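Local coordinates for protein Exo beta-1,2-glucooligosaccharide sophorohydrolase (non-reducing end) (Parabacteroides distasonis ATCC 8503, PDB 5Z06) that hydrolyses linear beta-1,2-glucan and beta-1,2-glucooligosaccharides of four or more units from the non-reducing end, releasing sophorose as an exo-acting enzyme of family GH144, at residues A[47-52]-A[217-222]; A[232-237]-A[242-247]; A[221-226]-A[266-271]; A[9-14]-A[18-23]; A[640-643]-A[647-650]. All coordinates share one frame; numbering follows the deposited sequence.

Contact 1: residues A[47-52]-A[217-222]. With CA (calcium ion), chain C.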
# COMPACT_ATOMS: atom_id res chain seq x y z
N ALA A 47 11.06 22.25 -10.82
CA ALA A 47 10.62 21.80 -9.53
C ALA A 47 11.51 22.40 -8.48
O ALA A 47 12.74 22.54 -8.69
CB ALA A 47 10.70 20.28 -9.45
N PHE A 48 10.90 22.74 -7.34
CA PHE A 48 11.67 22.96 -6.15
C PHE A 48 12.11 21.63 -5.53
O PHE A 48 13.29 21.34 -5.49
CB PHE A 48 10.94 23.81 -5.12
CG PHE A 48 11.82 24.16 -3.98
CD1 PHE A 48 12.77 25.17 -4.14
CD2 PHE A 48 11.82 23.41 -2.81
CE1 PHE A 48 13.66 25.46 -3.13
CE2 PHE A 48 12.70 23.70 -1.80
CZ PHE A 48 13.62 24.73 -1.96
N THR A 49 11.17 20.82 -5.02
CA THR A 49 11.49 19.42 -4.71
C THR A 49 11.48 18.67 -6.02
O THR A 49 10.43 18.57 -6.65
CB THR A 49 10.53 18.72 -3.76
OG1 THR A 49 9.19 18.96 -4.19
CG2 THR A 49 10.75 19.18 -2.36
N PRO A 50 12.65 18.16 -6.43
CA PRO A 50 12.74 17.50 -7.69
C PRO A 50 11.81 16.32 -7.83
O PRO A 50 11.32 15.71 -6.84
CB PRO A 50 14.18 17.01 -7.73
CG PRO A 50 14.58 16.92 -6.32
CD PRO A 50 13.94 18.13 -5.74
N GLY A 51 11.73 15.97 -9.10
CA GLY A 51 10.64 15.32 -9.69
C GLY A 51 10.02 16.49 -10.44
O GLY A 51 10.46 16.87 -11.52
N ASN A 52 9.00 17.08 -9.84
CA ASN A 52 8.09 17.87 -10.60
C ASN A 52 7.36 18.89 -9.77
O ASN A 52 7.44 18.92 -8.53
CB ASN A 52 7.15 16.95 -11.39
CG ASN A 52 6.42 15.97 -10.50
OD1 ASN A 52 5.81 16.35 -9.52
ND2 ASN A 52 6.48 14.70 -10.85
N ILE A 217 14.31 16.24 10.53
CA ILE A 217 14.58 16.79 9.21
C ILE A 217 13.34 16.74 8.32
O ILE A 217 12.39 15.98 8.56
CB ILE A 217 15.77 16.09 8.52
CG1 ILE A 217 15.50 14.61 8.24
CG2 ILE A 217 17.03 16.23 9.37
CD1 ILE A 217 16.22 14.11 7.02
N LYS A 218 13.37 17.56 7.27
CA LYS A 218 12.21 17.69 6.38
C LYS A 218 12.20 16.51 5.39
O LYS A 218 11.20 15.82 5.23
CB LYS A 218 12.26 19.02 5.64
CG LYS A 218 10.95 19.42 4.98
CD LYS A 218 11.14 20.63 4.08
CE LYS A 218 9.87 21.03 3.37
NZ LYS A 218 8.85 21.55 4.30
N TYR A 219 13.33 16.31 4.73
CA TYR A 219 13.46 15.26 3.76
C TYR A 219 14.90 15.06 3.44
O TYR A 219 15.75 15.85 3.83
CB TYR A 219 12.65 15.53 2.48
CG TYR A 219 12.68 16.94 1.87
CD1 TYR A 219 13.86 17.52 1.41
CD2 TYR A 219 11.49 17.64 1.67
CE1 TYR A 219 13.85 18.78 0.83
CE2 TYR A 219 11.47 18.89 1.08
CZ TYR A 219 12.65 19.46 0.66
OH TYR A 219 12.62 20.69 0.07
N TYR A 220 15.17 13.96 2.76
CA TYR A 220 16.46 13.72 2.16
C TYR A 220 16.37 14.18 0.72
O TYR A 220 15.35 13.95 0.08
CB TYR A 220 16.81 12.25 2.23
CG TYR A 220 16.99 11.78 3.64
CD1 TYR A 220 18.20 11.99 4.31
CD2 TYR A 220 15.96 11.13 4.32
CE1 TYR A 220 18.38 11.56 5.62
CE2 TYR A 220 16.12 10.69 5.62
CZ TYR A 220 17.33 10.90 6.27
OH TYR A 220 17.47 10.46 7.57
N ARG A 221 17.39 14.87 0.24
CA ARG A 221 17.47 15.22 -1.16
C ARG A 221 18.44 14.26 -1.76
O ARG A 221 19.56 14.10 -1.23
CB ARG A 221 18.00 16.64 -1.35
CG ARG A 221 16.97 17.63 -1.85
CD ARG A 221 17.56 19.02 -2.04
NE ARG A 221 16.55 20.04 -1.77
CZ ARG A 221 16.78 21.24 -1.24
NH1 ARG A 221 18.01 21.63 -0.89
NH2 ARG A 221 15.75 22.07 -1.04
N ILE A 222 18.05 13.67 -2.90
CA ILE A 222 18.92 12.73 -3.60
C ILE A 222 19.46 13.42 -4.84
O ILE A 222 18.70 14.02 -5.61
CB ILE A 222 18.20 11.42 -3.98
CG1 ILE A 222 17.70 10.69 -2.72
CG2 ILE A 222 19.12 10.50 -4.79
CD1 ILE A 222 16.32 11.09 -2.27
CA CA C . 8.14 18.77 -6.27
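R221, Y219 and F48 bury the most surface where the calcium-binding loop 47-52 leans on strand 219-225. Y219 OH lies 3.5 Å from F48 CE2, at the ring edge and close to its plane, while R221 NH2 reaches F48 CZ at 3.5 Å; the guanidinium plane stands 79° from the ring. F48 is carried out to them because its CG is anti to the backbone N (chi1 -173°). Next along the loop, the methyl CG2 of T49 packs against the phenol end of Y219, 3.4 Å from Y219 OH. This tyrosine belongs to a classic beta bulge, in which K218 and Y219 lie opposite the single residue V262 of strand 254-262 in the four-stranded antiparallel sheet. The hydroxyl branch and the backbone carbonyl of T49 turn to the metal: T49 OG1 and T49 O both bind the calcium ion at 2.3 Å, joined by N52 O at 2.4 Å, with E12, N13 and D175 completing the site. One threonine thus offers its methyl to the sheet and two oxygens to the ion, and T49 OG1 is held further by D176. The guanidinium of R221 has its salt-bridge partner in E268, and V236 of the adjacent strand touches T49, Y219 and R221.

Contact 2: residues A[232-237]-A[242-247]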
# COMPACT_ATOMS: atom_id res chain seq x y z
N GLN A 232 22.74 16.55 -10.36
CA GLN A 232 21.46 17.24 -10.33
C GLN A 232 20.57 16.60 -9.24
O GLN A 232 20.67 15.40 -8.97
CB GLN A 232 20.78 17.19 -11.71
CG GLN A 232 21.44 18.07 -12.78
CD GLN A 232 21.33 19.57 -12.49
OE1 GLN A 232 22.24 20.18 -11.92
NE2 GLN A 232 20.20 20.17 -12.88
N PRO A 233 19.69 17.41 -8.60
CA PRO A 233 18.80 16.85 -7.60
C PRO A 233 17.68 16.08 -8.31
O PRO A 233 16.97 16.65 -9.12
CB PRO A 233 18.27 18.09 -6.87
CG PRO A 233 18.26 19.16 -7.91
CD PRO A 233 19.33 18.81 -8.92
N VAL A 234 17.57 14.78 -8.06
CA VAL A 234 16.59 13.96 -8.78
C VAL A 234 15.36 13.59 -7.98
O VAL A 234 14.34 13.25 -8.57
CB VAL A 234 17.19 12.69 -9.38
CG1 VAL A 234 18.08 13.05 -10.56
CG2 VAL A 234 17.90 11.84 -8.34
N ALA A 235 15.45 13.64 -6.65
CA ALA A 235 14.33 13.23 -5.82
C ALA A 235 14.49 13.71 -4.41
O ALA A 235 15.59 14.08 -3.99
CB ALA A 235 14.20 11.70 -5.81
N VAL A 236 13.38 13.70 -3.69
CA VAL A 236 13.40 13.88 -2.26
C VAL A 236 12.72 12.69 -1.64
O VAL A 236 11.80 12.10 -2.21
CB VAL A 236 12.71 15.16 -1.75
CG1 VAL A 236 13.48 16.39 -2.19
CG2 VAL A 236 11.24 15.26 -2.17
N ARG A 237 13.20 12.32 -0.46
CA ARG A 237 12.56 11.29 0.29
C ARG A 237 12.36 11.78 1.69
O ARG A 237 13.28 12.23 2.36
CB ARG A 237 13.40 10.00 0.22
CG ARG A 237 13.25 9.27 -1.10
CD ARG A 237 11.86 8.68 -1.25
NE ARG A 237 11.65 7.96 -2.51
CZ ARG A 237 11.24 8.50 -3.66
NH1 ARG A 237 11.01 9.81 -3.78
NH2 ARG A 237 11.08 7.73 -4.71
N ASN A 242 14.13 5.64 4.15
CA ASN A 242 15.60 5.69 4.08
C ASN A 242 16.15 5.01 2.82
O ASN A 242 17.19 4.32 2.83
CB ASN A 242 16.22 5.02 5.31
CG ASN A 242 15.85 5.72 6.59
OD1 ASN A 242 15.74 6.96 6.65
ND2 ASN A 242 15.64 4.93 7.63
N ARG A 243 15.48 5.27 1.72
CA ARG A 243 15.65 4.48 0.55
C ARG A 243 15.16 5.26 -0.62
O ARG A 243 14.16 5.95 -0.50
CB ARG A 243 14.78 3.25 0.69
CG ARG A 243 15.49 2.07 0.21
CD ARG A 243 14.61 0.84 0.20
NE ARG A 243 15.40 -0.21 0.77
CZ ARG A 243 16.49 -0.73 0.21
NH1 ARG A 243 16.91 -0.38 -0.99
NH2 ARG A 243 17.13 -1.66 0.87
N TYR A 244 15.83 5.13 -1.75
CA TYR A 244 15.35 5.77 -2.96
C TYR A 244 15.54 4.85 -4.14
O TYR A 244 16.61 4.24 -4.30
CB TYR A 244 16.03 7.11 -3.17
CG TYR A 244 15.72 7.66 -4.53
CD1 TYR A 244 14.42 8.02 -4.86
CD2 TYR A 244 16.72 7.79 -5.49
CE1 TYR A 244 14.11 8.50 -6.11
CE2 TYR A 244 16.42 8.29 -6.74
CZ TYR A 244 15.13 8.64 -7.05
OH TYR A 244 14.86 9.12 -8.29
N THR A 245 14.49 4.75 -4.95
CA THR A 245 14.47 3.94 -6.12
C THR A 245 14.52 4.85 -7.34
O THR A 245 13.57 5.57 -7.64
CB THR A 245 13.22 3.05 -6.12
OG1 THR A 245 13.39 2.03 -5.12
CG2 THR A 245 13.02 2.39 -7.48
N ASP A 246 15.65 4.81 -8.03
CA ASP A 246 15.85 5.64 -9.17
C ASP A 246 15.57 4.82 -10.39
O ASP A 246 16.41 4.01 -10.80
CB ASP A 246 17.26 6.19 -9.25
CG ASP A 246 17.37 7.33 -10.23
OD1 ASP A 246 16.44 8.17 -10.29
OD2 ASP A 246 18.39 7.39 -10.95
N PHE A 247 14.41 5.04 -10.98
CA PHE A 247 14.06 4.32 -12.17
C PHE A 247 14.67 5.03 -13.38
O PHE A 247 14.14 6.01 -13.84
CB PHE A 247 12.55 4.20 -12.32
CG PHE A 247 12.16 3.18 -13.33
CD1 PHE A 247 12.04 3.52 -14.67
CD2 PHE A 247 12.01 1.86 -12.96
CE1 PHE A 247 11.69 2.57 -15.61
CE2 PHE A 247 11.70 0.90 -13.89
CZ PHE A 247 11.53 1.25 -15.22
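Y244 and R237 account for most of the surface buried between strands 232-237 and 243-247, whose short axes pass 7.9 Å apart at 153°, nearly antiparallel. Apolar packing comes first. The methyl of A235 presses close on the Y244 ring, with A235 CB 3.2 Å from Y244 CE1, and V234 CG2 sits farther along at 4.2 Å from Y244 CE2. Y244 reaches both because a chi1 of 170° turns CG away from its own backbone N, which runs the ring back alongside strand 232-237, from R237 past A235 to V234.

The second kind of contact sets a ring edge against a guanidinium face. Y244 CD1 lies over one face of the R237 guanidinium, 3.4 Å from R237 NH2, and the two planes are 77° apart.

Polar bonds fix both groups. Y244 OH donates a hydrogen bond to D246 OD1 (2.7 Å, on the anti side of the carboxylate), whose other oxygen is hydrogen-bonded to Y257. R237 NH1 donates to V236 O at 2.9 Å, while R237 NH2 forms a salt bridge with E645. A leucine in place of R237 would probably leave E645 without this charged mate and uncover the CD1 edge of Y244.

V234 and A235 form a classic beta bulge opposite I222 in the outermost strand of a four-stranded antiparallel sheet, and Y244 belongs to a three-stranded one: together they make a beta sandwich, consistent with the three-plus-four strand arrangement of a fibronectin type III-like domain.

Contact 3: residues A[221-226]-A[266-271]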
# COMPACT_ATOMS: atom_id res chain seq x y z
N ARG A 221 17.39 14.87 0.24
CA ARG A 221 17.47 15.22 -1.16
C ARG A 221 18.44 14.26 -1.76
O ARG A 221 19.56 14.10 -1.23
CB ARG A 221 18.00 16.64 -1.35
CG ARG A 221 16.97 17.63 -1.85
CD ARG A 221 17.56 19.02 -2.04
NE ARG A 221 16.55 20.04 -1.77
CZ ARG A 221 16.78 21.24 -1.24
NH1 ARG A 221 18.01 21.63 -0.89
NH2 ARG A 221 15.75 22.07 -1.04
N ILE A 222 18.05 13.67 -2.90
CA ILE A 222 18.92 12.73 -3.60
C ILE A 222 19.46 13.42 -4.84
O ILE A 222 18.70 14.02 -5.61
CB ILE A 222 18.20 11.42 -3.98
CG1 ILE A 222 17.70 10.69 -2.72
CG2 ILE A 222 19.12 10.50 -4.79
CD1 ILE A 222 16.32 11.09 -2.27
N TYR A 223 20.78 13.30 -5.02
CA TYR A 223 21.50 13.85 -6.18
C TYR A 223 22.06 12.74 -7.03
O TYR A 223 22.55 11.75 -6.52
CB TYR A 223 22.67 14.75 -5.73
CG TYR A 223 22.20 16.02 -5.08
CD1 TYR A 223 21.91 16.04 -3.72
CD2 TYR A 223 22.02 17.19 -5.82
CE1 TYR A 223 21.46 17.19 -3.11
CE2 TYR A 223 21.57 18.35 -5.22
CZ TYR A 223 21.29 18.34 -3.86
OH TYR A 223 20.84 19.47 -3.23
N ARG A 224 21.98 12.92 -8.33
CA ARG A 224 22.44 11.93 -9.27
C ARG A 224 23.43 12.54 -10.26
O ARG A 224 23.28 13.67 -10.69
CB ARG A 224 21.27 11.35 -10.03
CG ARG A 224 21.68 10.18 -10.92
CD ARG A 224 20.47 9.65 -11.64
NE ARG A 224 19.89 10.64 -12.53
CZ ARG A 224 18.67 10.55 -13.08
NH1 ARG A 224 17.86 9.53 -12.81
NH2 ARG A 224 18.25 11.50 -13.89
N SER A 225 24.43 11.75 -10.61
CA SER A 225 25.34 12.11 -11.68
C SER A 225 25.45 10.93 -12.63
O SER A 225 25.48 9.78 -12.20
CB SER A 225 26.70 12.46 -11.11
OG SER A 225 27.55 12.89 -12.15
N PHE A 226 25.47 11.23 -13.92
CA PHE A 226 25.80 10.24 -14.94
C PHE A 226 27.28 10.22 -15.30
O PHE A 226 27.72 9.29 -15.96
CB PHE A 226 24.96 10.43 -16.18
CG PHE A 226 23.51 10.18 -15.95
CD1 PHE A 226 23.07 8.99 -15.37
CD2 PHE A 226 22.56 11.12 -16.35
CE1 PHE A 226 21.72 8.75 -15.17
CE2 PHE A 226 21.21 10.87 -16.16
CZ PHE A 226 20.79 9.68 -15.57
N LEU A 266 15.13 24.50 5.21
CA LEU A 266 15.72 24.19 3.92
C LEU A 266 17.23 24.40 3.90
O LEU A 266 17.82 24.65 2.86
CB LEU A 266 15.00 24.92 2.76
CG LEU A 266 13.47 24.81 2.79
CD1 LEU A 266 12.86 25.50 1.59
CD2 LEU A 266 13.00 23.36 2.83
N ASN A 267 17.87 24.25 5.05
CA ASN A 267 19.32 24.12 5.09
C ASN A 267 19.63 22.70 4.67
O ASN A 267 18.83 21.80 4.89
CB ASN A 267 19.90 24.35 6.48
CG ASN A 267 19.49 25.69 7.06
OD1 ASN A 267 19.67 26.74 6.43
ND2 ASN A 267 18.91 25.65 8.25
N GLU A 268 20.80 22.52 4.10
CA GLU A 268 21.20 21.26 3.53
C GLU A 268 22.45 20.76 4.23
O GLU A 268 23.41 21.50 4.40
CB GLU A 268 21.44 21.43 2.03
CG GLU A 268 21.69 20.15 1.26
CD GLU A 268 21.14 20.17 -0.16
OE1 GLU A 268 20.74 21.23 -0.70
OE2 GLU A 268 21.08 19.09 -0.76
N SER A 269 22.44 19.50 4.64
CA SER A 269 23.63 18.86 5.16
C SER A 269 24.73 18.86 4.12
O SER A 269 24.53 19.19 2.94
CB SER A 269 23.34 17.41 5.53
OG SER A 269 23.27 16.61 4.35
N ASN A 270 25.89 18.42 4.57
CA ASN A 270 26.94 18.06 3.64
C ASN A 270 26.50 16.82 2.85
O ASN A 270 25.47 16.20 3.15
CB ASN A 270 28.28 17.84 4.36
CG ASN A 270 28.25 16.72 5.37
OD1 ASN A 270 27.22 16.46 6.01
ND2 ASN A 270 29.37 16.04 5.54
N ASP A 271 27.28 16.49 1.83
CA ASP A 271 27.06 15.31 1.01
C ASP A 271 27.34 14.03 1.77
O ASP A 271 28.26 13.97 2.59
CB ASP A 271 27.97 15.33 -0.21
CG ASP A 271 27.58 16.36 -1.22
OD1 ASP A 271 26.53 17.01 -1.05
OD2 ASP A 271 28.32 16.53 -2.20
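The carboxylate of E268 is met by Y223 at one oxygen and by R221, which crosses it at about a right angle, at the other. E268 OE2 lies in the plane of the Y223 ring, at its hydroxyl edge, and Y223 OH donates to E268 OE2 over a short 2.5 Å. The oxygen is met on its syn side, 18° out of the carboxylate plane; ring and carboxylate are turned 33° from each other. R221 uses its NH1, whose salt bridge to E268 OE1 is 2.8 Å long. Here the acceptor lies in the guanidinium plane, but the nitrogen stands above the carboxylate plane, and the N-H...O angle of 132° shows a bent bond. R221 and Y223 are alternate residues of strand 219-225, pointing from the same face of the four-stranded antiparallel sheet, and the acid arrives from the loop that joins strands 254-262 and 275-278 of that sheet. E268 reaches the strand through a side chain that bends at chi2. T260, on the strand between, adds a hydrogen bond to E268 OE2, which is therefore shared by two hydroxyl-bearing residues. The positive guanidinium and these bonds would be expected to favour the ionised carboxylate at this surface position.

Contact 4: residues A[9-14]-A[18-23]. With CA (calcium ion), chain C.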
# COMPACT_ATOMS: atom_id res chain seq x y z
N VAL A 9 0.30 17.78 3.50
CA VAL A 9 0.84 18.22 2.22
C VAL A 9 -0.26 18.15 1.16
O VAL A 9 -0.91 17.14 1.04
CB VAL A 9 2.02 17.33 1.81
CG1 VAL A 9 2.54 17.65 0.41
CG2 VAL A 9 3.14 17.46 2.82
N PHE A 10 -0.44 19.23 0.40
CA PHE A 10 -1.32 19.22 -0.75
C PHE A 10 -0.59 18.78 -2.01
O PHE A 10 -1.18 18.15 -2.88
CB PHE A 10 -1.91 20.61 -0.97
CG PHE A 10 -2.79 21.04 0.13
CD1 PHE A 10 -4.11 20.64 0.17
CD2 PHE A 10 -2.31 21.85 1.15
CE1 PHE A 10 -4.95 21.03 1.20
CE2 PHE A 10 -3.14 22.26 2.19
CZ PHE A 10 -4.46 21.85 2.21
N PHE A 11 0.68 19.15 -2.13
CA PHE A 11 1.48 18.67 -3.22
C PHE A 11 2.95 18.74 -2.88
O PHE A 11 3.44 19.77 -2.45
CB PHE A 11 1.23 19.52 -4.46
CG PHE A 11 2.00 19.05 -5.64
CD1 PHE A 11 1.51 18.03 -6.42
CD2 PHE A 11 3.22 19.62 -5.96
CE1 PHE A 11 2.21 17.58 -7.51
CE2 PHE A 11 3.94 19.16 -7.05
CZ PHE A 11 3.43 18.14 -7.83
N GLU A 12 3.64 17.63 -3.08
CA GLU A 12 5.09 17.60 -3.09
C GLU A 12 5.59 17.22 -4.48
O GLU A 12 6.41 17.93 -5.07
CB GLU A 12 5.59 16.59 -2.08
CG GLU A 12 7.11 16.50 -2.04
CD GLU A 12 7.58 15.78 -0.80
OE1 GLU A 12 7.29 14.57 -0.68
OE2 GLU A 12 8.21 16.44 0.04
N ASN A 13 5.11 16.09 -4.98
CA ASN A 13 5.50 15.55 -6.29
C ASN A 13 4.37 14.69 -6.80
O ASN A 13 3.68 14.05 -6.03
CB ASN A 13 6.77 14.68 -6.16
CG ASN A 13 8.04 15.50 -6.14
OD1 ASN A 13 8.21 16.41 -6.94
ND2 ASN A 13 8.96 15.18 -5.23
N SER A 14 4.18 14.70 -8.11
CA SER A 14 3.25 13.78 -8.76
C SER A 14 4.04 12.53 -9.07
O SER A 14 5.09 12.62 -9.71
CB SER A 14 2.71 14.39 -10.04
OG SER A 14 1.73 13.57 -10.59
N GLY A 18 2.67 14.02 -16.55
CA GLY A 18 1.66 14.59 -17.41
C GLY A 18 0.70 15.49 -16.68
O GLY A 18 0.64 16.66 -16.95
N ASP A 19 -0.06 14.92 -15.77
CA ASP A 19 -1.07 15.63 -15.02
C ASP A 19 -1.25 15.02 -13.64
O ASP A 19 -0.81 13.91 -13.39
CB ASP A 19 -2.39 15.60 -15.79
CG ASP A 19 -2.87 14.18 -16.09
OD1 ASP A 19 -3.38 13.47 -15.20
OD2 ASP A 19 -2.77 13.77 -17.25
N TYR A 20 -1.92 15.76 -12.77
CA TYR A 20 -1.96 15.46 -11.36
C TYR A 20 -3.37 15.11 -10.94
O TYR A 20 -4.30 15.93 -11.00
CB TYR A 20 -1.42 16.62 -10.52
CG TYR A 20 -1.29 16.21 -9.07
CD1 TYR A 20 -0.53 15.09 -8.72
CD2 TYR A 20 -1.96 16.90 -8.05
CE1 TYR A 20 -0.43 14.68 -7.40
CE2 TYR A 20 -1.84 16.49 -6.73
CZ TYR A 20 -1.07 15.37 -6.42
OH TYR A 20 -0.94 14.90 -5.14
N PHE A 21 -3.53 13.87 -10.51
CA PHE A 21 -4.82 13.33 -10.28
C PHE A 21 -5.55 14.18 -9.27
O PHE A 21 -6.69 14.53 -9.50
CB PHE A 21 -4.77 11.86 -9.80
CG PHE A 21 -6.11 11.37 -9.43
CD1 PHE A 21 -6.94 10.86 -10.40
CD2 PHE A 21 -6.59 11.52 -8.15
CE1 PHE A 21 -8.23 10.46 -10.09
CE2 PHE A 21 -7.88 11.13 -7.83
CZ PHE A 21 -8.69 10.59 -8.80
N TYR A 22 -4.87 14.55 -8.20
CA TYR A 22 -5.49 15.28 -7.09
C TYR A 22 -5.46 16.78 -7.32
O TYR A 22 -4.97 17.53 -6.49
CB TYR A 22 -4.76 14.95 -5.81
CG TYR A 22 -4.92 13.51 -5.41
CD1 TYR A 22 -6.10 13.06 -4.83
CD2 TYR A 22 -3.90 12.60 -5.61
CE1 TYR A 22 -6.24 11.74 -4.45
CE2 TYR A 22 -4.05 11.28 -5.25
CZ TYR A 22 -5.20 10.87 -4.66
OH TYR A 22 -5.29 9.56 -4.31
N SER A 23 -5.97 17.19 -8.47
CA SER A 23 -6.13 18.58 -8.77
C SER A 23 -7.32 18.73 -9.68
O SER A 23 -7.81 17.77 -10.28
CB SER A 23 -4.90 19.15 -9.46
OG SER A 23 -4.69 18.52 -10.70
CA CA C . 8.14 18.77 -6.27
O HOH W 1 -2.22 15.93 -3.32
O HOH W 2 1.06 13.11 -4.73
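The backbones of 9-14 and 18-23 draw together toward the turn between them, from 8.6 Å between the CA atoms of F10 and Y22 to 6.1 Å between those of S14 and Y20. The chain turns a corner at F10, so that the strand residues before and after it serve different sheets or faces, and then enters the calcium-binding loop, where E12 O and N13 OD1 bind the ion together with T49, N52 and D175. Beside this site F11 and Y20 form a T-shaped stack. The edge of F11 points at the face of Y20, ring centroids 4.9 Å apart and planes at 87°, with F11 CD1 3.7 Å from Y20 CE2. The backbone N of Y22 lies over the other face of Y20, while S14 OG, hydrogen-bonded to the carbonyl of M16, comes to its edge. L54 of strand 53-59 packs against both aromatic residues. Two waters tie the phenol to the first segment, both near the plane of the Y20 ring. One is 2.5 Å from Y20 OH, from which it accepts, and donates to F10 O; the second donates to Y20 OH at 2.7 Å and to N13 O at 3.1 Å.

Contact 5: residues A[640-643]-A[647-650]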
# COMPACT_ATOMS: atom_id res chain seq x y z
N SER A 640 8.77 3.31 -14.16
CA SER A 640 9.00 4.73 -13.88
C SER A 640 8.08 5.30 -12.81
O SER A 640 8.50 6.11 -12.00
CB SER A 640 8.84 5.56 -15.15
OG SER A 640 7.56 5.35 -15.65
N PHE A 641 6.82 4.87 -12.82
CA PHE A 641 5.86 5.24 -11.78
C PHE A 641 5.47 4.11 -10.87
O PHE A 641 5.08 4.37 -9.76
CB PHE A 641 4.59 5.84 -12.38
CG PHE A 641 3.76 4.88 -13.18
CD1 PHE A 641 2.79 4.11 -12.57
CD2 PHE A 641 3.93 4.78 -14.55
CE1 PHE A 641 2.01 3.24 -13.30
CE2 PHE A 641 3.17 3.89 -15.29
CZ PHE A 641 2.20 3.13 -14.66
N LEU A 642 5.54 2.86 -11.33
CA LEU A 642 4.98 1.74 -10.59
C LEU A 642 5.98 0.98 -9.72
O LEU A 642 5.58 0.29 -8.80
CB LEU A 642 4.31 0.77 -11.56
CG LEU A 642 3.40 -0.30 -10.99
CD1 LEU A 642 2.32 0.35 -10.16
CD2 LEU A 642 2.76 -1.09 -12.11
N TRP A 643 7.28 1.08 -10.01
CA TRP A 643 8.31 0.38 -9.23
C TRP A 643 8.90 1.32 -8.20
O TRP A 643 9.34 2.39 -8.52
CB TRP A 643 9.41 -0.13 -10.12
CG TRP A 643 10.45 -0.83 -9.37
CD1 TRP A 643 11.68 -0.37 -9.10
CD2 TRP A 643 10.35 -2.13 -8.79
NE1 TRP A 643 12.39 -1.29 -8.37
CE2 TRP A 643 11.60 -2.40 -8.18
CE3 TRP A 643 9.35 -3.11 -8.74
CZ2 TRP A 643 11.87 -3.60 -7.52
CZ3 TRP A 643 9.62 -4.32 -8.08
CH2 TRP A 643 10.88 -4.55 -7.48
N GLY A 647 8.94 -2.53 -3.60
CA GLY A 647 8.35 -3.35 -4.63
C GLY A 647 7.44 -2.44 -5.42
O GLY A 647 7.62 -1.22 -5.44
N PHE A 648 6.43 -3.02 -6.04
CA PHE A 648 5.54 -2.22 -6.85
C PHE A 648 4.63 -1.43 -5.96
O PHE A 648 4.24 -1.89 -4.89
CB PHE A 648 4.72 -3.05 -7.82
CG PHE A 648 5.55 -3.79 -8.80
CD1 PHE A 648 5.97 -3.18 -9.96
CD2 PHE A 648 5.89 -5.12 -8.59
CE1 PHE A 648 6.72 -3.88 -10.89
CE2 PHE A 648 6.66 -5.81 -9.51
CZ PHE A 648 7.07 -5.19 -10.65
N ARG A 649 4.26 -0.25 -6.43
CA ARG A 649 3.27 0.53 -5.72
C ARG A 649 1.96 -0.22 -5.65
O ARG A 649 1.70 -1.10 -6.44
CB ARG A 649 3.10 1.90 -6.37
CG ARG A 649 4.40 2.67 -6.29
CD ARG A 649 4.26 4.10 -6.73
NE ARG A 649 5.60 4.66 -6.82
CZ ARG A 649 6.30 5.10 -5.78
NH1 ARG A 649 5.79 5.06 -4.54
NH2 ARG A 649 7.51 5.58 -5.98
N ASP A 650 1.17 0.10 -4.66
CA ASP A 650 0.01 -0.71 -4.33
C ASP A 650 -0.96 -0.92 -5.48
O ASP A 650 -1.52 -2.01 -5.63
CB ASP A 650 -0.73 -0.11 -3.17
CG ASP A 650 -1.69 -1.07 -2.56
OD1 ASP A 650 -1.27 -2.21 -2.29
OD2 ASP A 650 -2.86 -0.68 -2.33
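A small antiparallel beta hairpin follows directly on helix 639-642, within the glycoamylase-like region of the enzyme. W643, the first residue to leave helical geometry, pairs with F648 as a non-hydrogen-bonded pair whose CA atoms are 4.5 Å apart. Their side chains share one face of the hairpin and form a T-shaped stack. The edge of the W643 six-membered ring meets the face of F648 at 77°, with W643 CE3 placed over the centre of the F648 ring and 3.5 Å from F648 CE1. A fully trans chi1 (180°) swings the indole to this position. G647 adds a CH-pi contact, its CA standing over the face of the W643 six-membered ring 4.2 Å from the centroid. L642 closes in from the helix, its CG 4.0 Å from F648 CD1. An alanine in place of F648 would probably leave the CE3-CZ3 edge of W643 without its aromatic cover and open a gap beside L642. V291 of helix 284-297 packs on both aromatic residues, which fastens the hairpin to that helix. The end of helix 639-642 is also gripped through its carbonyls. L642 O accepts a nearly straight bond from R649 N, 2.8 Å long with an N-H...O angle of 165°, and the extended R649 side chain brings its NE to F641 O in a weak bond of 3.0 Å.

Contacts 2, 4 and 5 are buried, contact 1 partly so, and contact 3 lies at the surface. Contacts 1 and 3 share R221 and strand 219-225, which is hydrogen-bonded to strand 232-237 of contact 2, so three contacts converge on one four-stranded sheet. Contacts 1 and 4 supply different ligands of the same calcium site and are joined by a probable hydrogen bond from S14 N to N52 OD1. Contact 5 lies in the glycoamylase-like region and meets contact 2 where T245 packs on W643 and F247 on S640. Contact 3 rests on a salt bridge and a hydroxyl bond, whereas the buried contacts combine ring-edge and methyl packing with polar bonds, and metal bonds or waters enter beside the calcium.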